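Local coordinates for protein N2152 (Neocallimastix frontalis, PDB 5U22) that is a family 39 glycoside hydrolase from a rumen anaerobic fungus, probably cleaving glycosidic bonds in rare arabinosyl substrates, at residues N161-W164 and K165-D169; F185-E189 and E190-K194; L197-S200 and K201-C205. All coordinates share one frame; numbering follows the deposited sequence.

Contact 1. Residues N161-W164 and K165-D169; sequences NQMW and KQTYD
The rings of W164 and Y168, one helical turn apart, meet obliquely, with their planes at 42°. The centroids of the W164 five-membered ring and the Y168 ring lie 5.7 Å apart. The touch is made by one side of the phenol: Y168 CD2 lies 3.9 Å from W164 NE1 and 4.1 Å from W164 CZ2. The i to i+4 spacing puts both rings on one flank of the helix. With each CG anti to the backbone N (chi1 173° for W164, -175° for Y168), the phenol comes beside the indole NE1. The ring of F196 meets W164 edge-to-face. W164 NE1 donates to C205 O, and Y168 OH is hydrogen-bonded to R172 and L206, so both polar ends are held from outside the turn.

The segment 161-169 belongs to helix 160-174 of the TIM barrel, which follows strand 139-143 and precedes strand 180-185. The W164 and Y168 side chains both rest on I180 of that next strand.

On another flank, T167 folds back on its own helix. T167 OG1 donates to M163 O at 2.7 Å, and T167 N reaches the same oxygen at 2.9 Å from the opposite face of the carbonyl plane. M163 O thus accepts two bonds. The T167 hydroxyl also pairs with W120 NE1 of helix 117-134. M163 bends at chi2 and chi3, and its SD comes 3.5 Å from T167 OG1. Nearer the surface, K165 NZ forms a salt bridge to D169 OD1 whose hydrogen bond, at 3.3 Å, is weak. The same NZ also donates to N203 O.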
# COMPACT_ATOMS: atom_id res chain seq x y z
N ASN A 161 -24.03 -6.00 7.75
CA ASN A 161 -24.68 -5.04 6.87
C ASN A 161 -25.50 -4.03 7.67
O ASN A 161 -25.55 -2.85 7.31
CB ASN A 161 -25.57 -5.74 5.83
CG ASN A 161 -24.78 -6.50 4.76
OD1 ASN A 161 -23.56 -6.34 4.63
ND2 ASN A 161 -25.48 -7.32 3.99
N GLN A 162 -26.16 -4.48 8.74
CA GLN A 162 -26.96 -3.57 9.57
C GLN A 162 -26.05 -2.57 10.29
O GLN A 162 -26.31 -1.36 10.27
CB GLN A 162 -27.81 -4.35 10.58
CG GLN A 162 -29.01 -5.19 10.02
CD GLN A 162 -29.96 -5.80 11.11
OE1 GLN A 162 -29.72 -6.87 11.68
NE2 GLN A 162 -31.07 -5.12 11.34
N MET A 163 -24.98 -3.06 10.91
CA MET A 163 -24.06 -2.16 11.58
C MET A 163 -23.43 -1.19 10.58
O MET A 163 -23.26 0.00 10.88
CB MET A 163 -22.98 -2.96 12.32
CG MET A 163 -21.97 -2.09 13.07
SD MET A 163 -20.61 -1.48 12.02
CE MET A 163 -19.98 -2.97 11.32
N TRP A 164 -23.09 -1.68 9.39
CA TRP A 164 -22.53 -0.82 8.35
C TRP A 164 -23.50 0.30 8.00
O TRP A 164 -23.14 1.48 8.02
CB TRP A 164 -22.20 -1.62 7.09
CG TRP A 164 -21.78 -0.72 5.94
CD1 TRP A 164 -22.59 -0.16 4.99
CD2 TRP A 164 -20.45 -0.24 5.67
NE1 TRP A 164 -21.84 0.62 4.13
CE2 TRP A 164 -20.53 0.58 4.53
CE3 TRP A 164 -19.20 -0.46 6.27
CZ2 TRP A 164 -19.40 1.21 3.97
CZ3 TRP A 164 -18.08 0.17 5.72
CH2 TRP A 164 -18.19 0.99 4.59
N LYS A 165 -24.72 -0.07 7.62
CA LYS A 165 -25.73 0.92 7.25
C LYS A 165 -25.94 1.94 8.36
O LYS A 165 -25.97 3.15 8.11
CB LYS A 165 -27.04 0.20 6.92
CG LYS A 165 -28.25 1.12 6.78
CD LYS A 165 -28.08 2.12 5.64
CE LYS A 165 -29.39 2.87 5.38
NZ LYS A 165 -29.18 3.99 4.43
N GLN A 166 -26.09 1.47 9.60
CA GLN A 166 -26.40 2.39 10.69
C GLN A 166 -25.23 3.30 11.00
O GLN A 166 -25.41 4.49 11.29
CB GLN A 166 -26.83 1.60 11.93
CG GLN A 166 -28.20 0.92 11.78
CD GLN A 166 -28.49 -0.11 12.87
OE1 GLN A 166 -28.12 0.08 14.03
NE2 GLN A 166 -29.15 -1.20 12.49
N THR A 167 -24.01 2.77 10.93
CA THR A 167 -22.85 3.61 11.22
C THR A 167 -22.59 4.58 10.08
O THR A 167 -22.18 5.73 10.30
CB THR A 167 -21.63 2.73 11.49
OG1 THR A 167 -21.95 1.77 12.51
CG2 THR A 167 -20.46 3.56 11.95
N TYR A 168 -22.81 4.13 8.84
CA TYR A 168 -22.70 4.99 7.67
C TYR A 168 -23.63 6.20 7.80
O TYR A 168 -23.22 7.34 7.58
CB TYR A 168 -23.03 4.17 6.43
CG TYR A 168 -22.85 4.84 5.08
CD1 TYR A 168 -23.79 5.75 4.60
CD2 TYR A 168 -21.79 4.51 4.26
CE1 TYR A 168 -23.64 6.35 3.35
CE2 TYR A 168 -21.63 5.09 3.02
CZ TYR A 168 -22.55 6.01 2.57
OH TYR A 168 -22.38 6.56 1.32
N ASP A 169 -24.89 5.95 8.18
CA ASP A 169 -25.84 7.06 8.32
C ASP A 169 -25.39 8.01 9.42
O ASP A 169 -25.54 9.23 9.29
CB ASP A 169 -27.24 6.53 8.61
CG ASP A 169 -27.86 5.83 7.41
OD1 ASP A 169 -27.28 5.93 6.31
OD2 ASP A 169 -28.91 5.17 7.56

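Contact 2. Residues F185-E189 and E190-K194. With EDO (1,2-ethanediol), chain D.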
# COMPACT_ATOMS: atom_id res chain seq x y z
N PHE A 185 -12.74 -6.21 4.11
CA PHE A 185 -12.67 -7.66 4.18
C PHE A 185 -11.24 -8.14 4.42
O PHE A 185 -10.28 -7.57 3.89
CB PHE A 185 -13.14 -8.30 2.87
CG PHE A 185 -14.57 -8.07 2.52
CD1 PHE A 185 -15.58 -8.22 3.44
CD2 PHE A 185 -14.91 -7.75 1.20
CE1 PHE A 185 -16.90 -8.03 3.07
CE2 PHE A 185 -16.23 -7.55 0.83
CZ PHE A 185 -17.23 -7.70 1.77
N SER A 186 -11.11 -9.23 5.18
CA SER A 186 -9.79 -9.83 5.37
C SER A 186 -9.24 -10.40 4.06
O SER A 186 -8.02 -10.38 3.83
CB SER A 186 -9.85 -10.92 6.42
OG SER A 186 -8.57 -11.48 6.59
N TRP A 187 -10.10 -10.96 3.23
CA TRP A 187 -9.68 -11.44 1.92
C TRP A 187 -10.79 -11.17 0.92
O TRP A 187 -11.97 -11.08 1.28
CB TRP A 187 -9.32 -12.94 1.94
CG TRP A 187 -10.50 -13.84 2.21
CD1 TRP A 187 -11.34 -14.41 1.28
CD2 TRP A 187 -10.97 -14.26 3.49
NE1 TRP A 187 -12.30 -15.16 1.92
CE2 TRP A 187 -12.10 -15.09 3.27
CE3 TRP A 187 -10.55 -14.02 4.80
CZ2 TRP A 187 -12.81 -15.67 4.32
CZ3 TRP A 187 -11.26 -14.60 5.85
CH2 TRP A 187 -12.37 -15.42 5.60
N TYR A 188 -10.40 -11.03 -0.34
CA TYR A 188 -11.37 -10.77 -1.39
C TYR A 188 -12.03 -12.07 -1.84
O TYR A 188 -11.36 -13.09 -2.04
CB TYR A 188 -10.69 -10.09 -2.58
CG TYR A 188 -11.69 -9.67 -3.63
CD1 TYR A 188 -12.23 -8.39 -3.62
CD2 TYR A 188 -12.12 -10.56 -4.60
CE1 TYR A 188 -13.18 -8.00 -4.57
CE2 TYR A 188 -13.05 -10.20 -5.55
CZ TYR A 188 -13.58 -8.91 -5.53
OH TYR A 188 -14.51 -8.56 -6.48
N GLU A 189 -13.35 -12.03 -2.00
CA GLU A 189 -14.07 -13.10 -2.68
C GLU A 189 -15.25 -12.47 -3.40
O GLU A 189 -15.89 -11.55 -2.88
CB GLU A 189 -14.52 -14.19 -1.69
CG GLU A 189 -15.03 -15.45 -2.35
CD GLU A 189 -16.49 -15.35 -2.74
OE1 GLU A 189 -17.27 -14.79 -1.94
OE2 GLU A 189 -16.85 -15.82 -3.85
N GLU A 190 -15.54 -12.94 -4.62
CA GLU A 190 -16.44 -12.20 -5.49
C GLU A 190 -17.87 -12.18 -4.97
O GLU A 190 -18.54 -11.14 -5.01
CB GLU A 190 -16.38 -12.76 -6.90
CG GLU A 190 -17.25 -12.03 -7.88
CD GLU A 190 -16.97 -12.45 -9.30
OE1 GLU A 190 -15.94 -12.02 -9.85
OE2 GLU A 190 -17.76 -13.25 -9.83
N ASN A 191 -18.38 -13.33 -4.51
CA ASN A 191 -19.75 -13.38 -3.99
C ASN A 191 -19.91 -12.46 -2.79
O ASN A 191 -20.92 -11.76 -2.66
CB ASN A 191 -20.13 -14.80 -3.61
CG ASN A 191 -20.61 -15.63 -4.80
OD1 ASN A 191 -20.61 -15.18 -5.93
ND2 ASN A 191 -21.01 -16.87 -4.52
N LYS A 192 -18.92 -12.47 -1.89
CA LYS A 192 -18.95 -11.64 -0.69
C LYS A 192 -18.98 -10.16 -1.06
O LYS A 192 -19.78 -9.38 -0.51
CB LYS A 192 -17.73 -11.98 0.16
CG LYS A 192 -17.59 -11.18 1.44
CD LYS A 192 -16.54 -11.80 2.35
CE LYS A 192 -15.18 -11.93 1.66
NZ LYS A 192 -14.16 -12.61 2.51
N MET A 193 -18.13 -9.76 -2.00
CA MET A 193 -18.10 -8.36 -2.42
C MET A 193 -19.38 -7.97 -3.15
O MET A 193 -19.95 -6.90 -2.89
CB MET A 193 -16.89 -8.10 -3.32
CG MET A 193 -16.82 -6.67 -3.86
SD MET A 193 -16.66 -5.42 -2.55
CE MET A 193 -14.91 -5.56 -2.18
N LYS A 194 -19.84 -8.82 -4.06
CA LYS A 194 -21.07 -8.51 -4.79
C LYS A 194 -22.25 -8.33 -3.84
O LYS A 194 -23.01 -7.37 -3.96
CB LYS A 194 -21.35 -9.63 -5.80
CG LYS A 194 -22.61 -9.39 -6.67
CD LYS A 194 -22.78 -10.53 -7.68
CE LYS A 194 -24.03 -10.36 -8.54
NZ LYS A 194 -23.94 -11.25 -9.74
C1 EDO D . -12.64 -13.28 -7.39
O1 EDO D . -11.59 -13.26 -8.31
C2 EDO D . -12.35 -14.36 -6.38
O2 EDO D . -13.58 -14.66 -5.74
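K192 and E189 carry this contact, with F185 as the floor under the lysine chain. K192 runs back along the loop that leads into its own helix. Its CG sits over one face of the F185 ring, 3.8 Å from the centroid, in a CH-pi contact. The chain then bends at chi3 (57°) and brings NZ to the loop backbone. K192 NZ donates to W187 O at 2.9 Å. The same nitrogen lies over a face of the W187 indole, 3.3 Å from the centroid of the five-membered ring, a cation-pi contact. A salt bridge to D149 also holds this ammonium group, so its charge is probably well compensated.

E189 turns its carboxylate over the start of the helix by a bend at chi2 (-84°). E189 OE1 accepts from K192 N at 2.8 Å. E189 OE2 accepts from N191 N at 3.0 Å. Both amides come from above the carboxylate plane. M193 N bonds to E189 O. On the inner side of the helix, M193 CE touches both F185 CE2 and Y188 CE1, each at 3.8 Å, and M193 SD stands at the edge of the F185 ring in a Met-aromatic contact. A 1,2-ethanediol, probably from the crystallisation liquor, accepts from E190 N through O2.

The arrangement is a helix N-cap: E189 caps helix 190-202 at the end of the loop that follows strand 180-185 of the TIM barrel.

Contact 3. Residues L197-S200 and K201-C205; sequences LQFS and KQNNC
This is a local helix C-terminal contact, at the end of helix 190-202 in the beta-alpha-beta unit that runs from strand 180-185 to strand 209-212. A Schellman motif ends the helix. C205 N donates to S200 O at 2.8 Å, almost straight and on a lone pair of the carbonyl. The companion bond from N204 N to K201 O is weak. N204, with its positive phi of 51°, is the C-prime residue.

F199 CG is anti to the backbone N (chi1 171°), which lays the ring beside N203 and C205. N203 ND2 donates to F199 O at 2.8 Å, in the carbonyl plane and on a lone pair. N203 N bonds to the same oxygen. The N203 amide nitrogen also lies over one face of the F199 ring, 3.6 Å from F199 CD1, with ring and amide planes 36° apart. C205 SG approaches the ring obliquely, 3.7 Å from F199 CE2. With an alanine in place of F199, the N203 amide and the C205 sulfur would probably lose their shared aromatic neighbour, leaving a gap beside the turn.

F199 O takes one backbone and one side-chain donor and S200 O the C205 amide, so both carbonyls find partners within the turn.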
# COMPACT_ATOMS: atom_id res chain seq x y z
N LEU A 197 -21.85 -4.97 -2.28
CA LEU A 197 -22.14 -3.88 -3.21
C LEU A 197 -23.63 -3.80 -3.51
O LEU A 197 -24.19 -2.69 -3.59
CB LEU A 197 -21.35 -4.07 -4.50
CG LEU A 197 -19.85 -3.89 -4.32
CD1 LEU A 197 -19.13 -4.20 -5.63
CD2 LEU A 197 -19.55 -2.48 -3.85
N GLN A 198 -24.28 -4.94 -3.72
CA GLN A 198 -25.72 -4.93 -3.99
C GLN A 198 -26.48 -4.35 -2.80
O GLN A 198 -27.37 -3.50 -2.97
CB GLN A 198 -26.20 -6.34 -4.32
CG GLN A 198 -25.86 -6.78 -5.74
CD GLN A 198 -26.34 -8.19 -6.05
OE1 GLN A 198 -26.35 -9.06 -5.18
NE2 GLN A 198 -26.71 -8.43 -7.30
N PHE A 199 -26.14 -4.78 -1.59
CA PHE A 199 -26.76 -4.23 -0.39
C PHE A 199 -26.54 -2.73 -0.29
O PHE A 199 -27.47 -1.97 0.01
CB PHE A 199 -26.20 -4.93 0.86
CG PHE A 199 -26.63 -4.28 2.14
CD1 PHE A 199 -27.82 -4.64 2.75
CD2 PHE A 199 -25.85 -3.29 2.73
CE1 PHE A 199 -28.23 -4.04 3.94
CE2 PHE A 199 -26.25 -2.67 3.91
CZ PHE A 199 -27.44 -3.05 4.52
N SER A 200 -25.31 -2.28 -0.56
CA SER A 200 -24.95 -0.89 -0.29
C SER A 200 -25.51 0.05 -1.35
O SER A 200 -25.90 1.18 -1.04
CB SER A 200 -23.43 -0.76 -0.19
OG SER A 200 -22.97 -1.46 0.96
N LYS A 201 -25.54 -0.39 -2.61
CA LYS A 201 -26.19 0.41 -3.65
C LYS A 201 -27.68 0.60 -3.33
O LYS A 201 -28.20 1.72 -3.37
CB LYS A 201 -26.02 -0.24 -5.02
CG LYS A 201 -26.84 0.47 -6.10
CD LYS A 201 -26.73 -0.19 -7.45
CE LYS A 201 -27.43 0.67 -8.51
NZ LYS A 201 -27.43 0.02 -9.84
N GLN A 202 -28.37 -0.49 -3.00
CA GLN A 202 -29.81 -0.40 -2.81
C GLN A 202 -30.18 0.34 -1.54
O GLN A 202 -31.26 0.94 -1.47
CB GLN A 202 -30.42 -1.81 -2.83
CG GLN A 202 -30.43 -2.41 -4.24
CD GLN A 202 -31.08 -1.48 -5.26
OE1 GLN A 202 -32.11 -0.85 -4.98
NE2 GLN A 202 -30.49 -1.39 -6.44
N ASN A 203 -29.31 0.33 -0.53
CA ASN A 203 -29.60 1.03 0.71
C ASN A 203 -28.77 2.29 0.90
O ASN A 203 -28.61 2.76 2.03
CB ASN A 203 -29.44 0.06 1.87
CG ASN A 203 -30.43 -1.07 1.79
OD1 ASN A 203 -31.60 -0.90 2.13
ND2 ASN A 203 -29.99 -2.22 1.29
N ASN A 204 -28.26 2.85 -0.20
CA ASN A 204 -27.59 4.14 -0.22
C ASN A 204 -26.49 4.23 0.84
O ASN A 204 -26.40 5.20 1.59
CB ASN A 204 -28.59 5.28 -0.06
CG ASN A 204 -29.61 5.31 -1.17
OD1 ASN A 204 -30.78 5.00 -0.96
ND2 ASN A 204 -29.17 5.66 -2.37
N CYS A 205 -25.65 3.21 0.90
CA CYS A 205 -24.53 3.24 1.83
C CYS A 205 -23.26 2.68 1.18
O CYS A 205 -22.45 2.02 1.84
CB CYS A 205 -24.87 2.52 3.14
SG CYS A 205 -25.45 0.81 3.01

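In the fold
Contacts 2 and 3 cap the two ends of helix 190-202, while contact 1 lies within the neighbouring helix 160-174. Each has a buried and an exposed side. W164 and Y168 are buried in contact 1, with Q162 and D169 exposed. F185, Y188 and M193 are buried in contact 2, and L197, S200 and C205 in contact 3. The chemistry follows position: charge and aromatic faces at the start of helix 190-202, carbonyl acceptors at its end, oblique rings and a hydroxyl in the first turns of helix 160-174. Contacts 1 and 3 touch, the helix of contact 1 donating side-chain bonds to the turn that ends helix 190-202. Contacts 1 and 2 do not touch; their nearest atoms are about 7 Å apart.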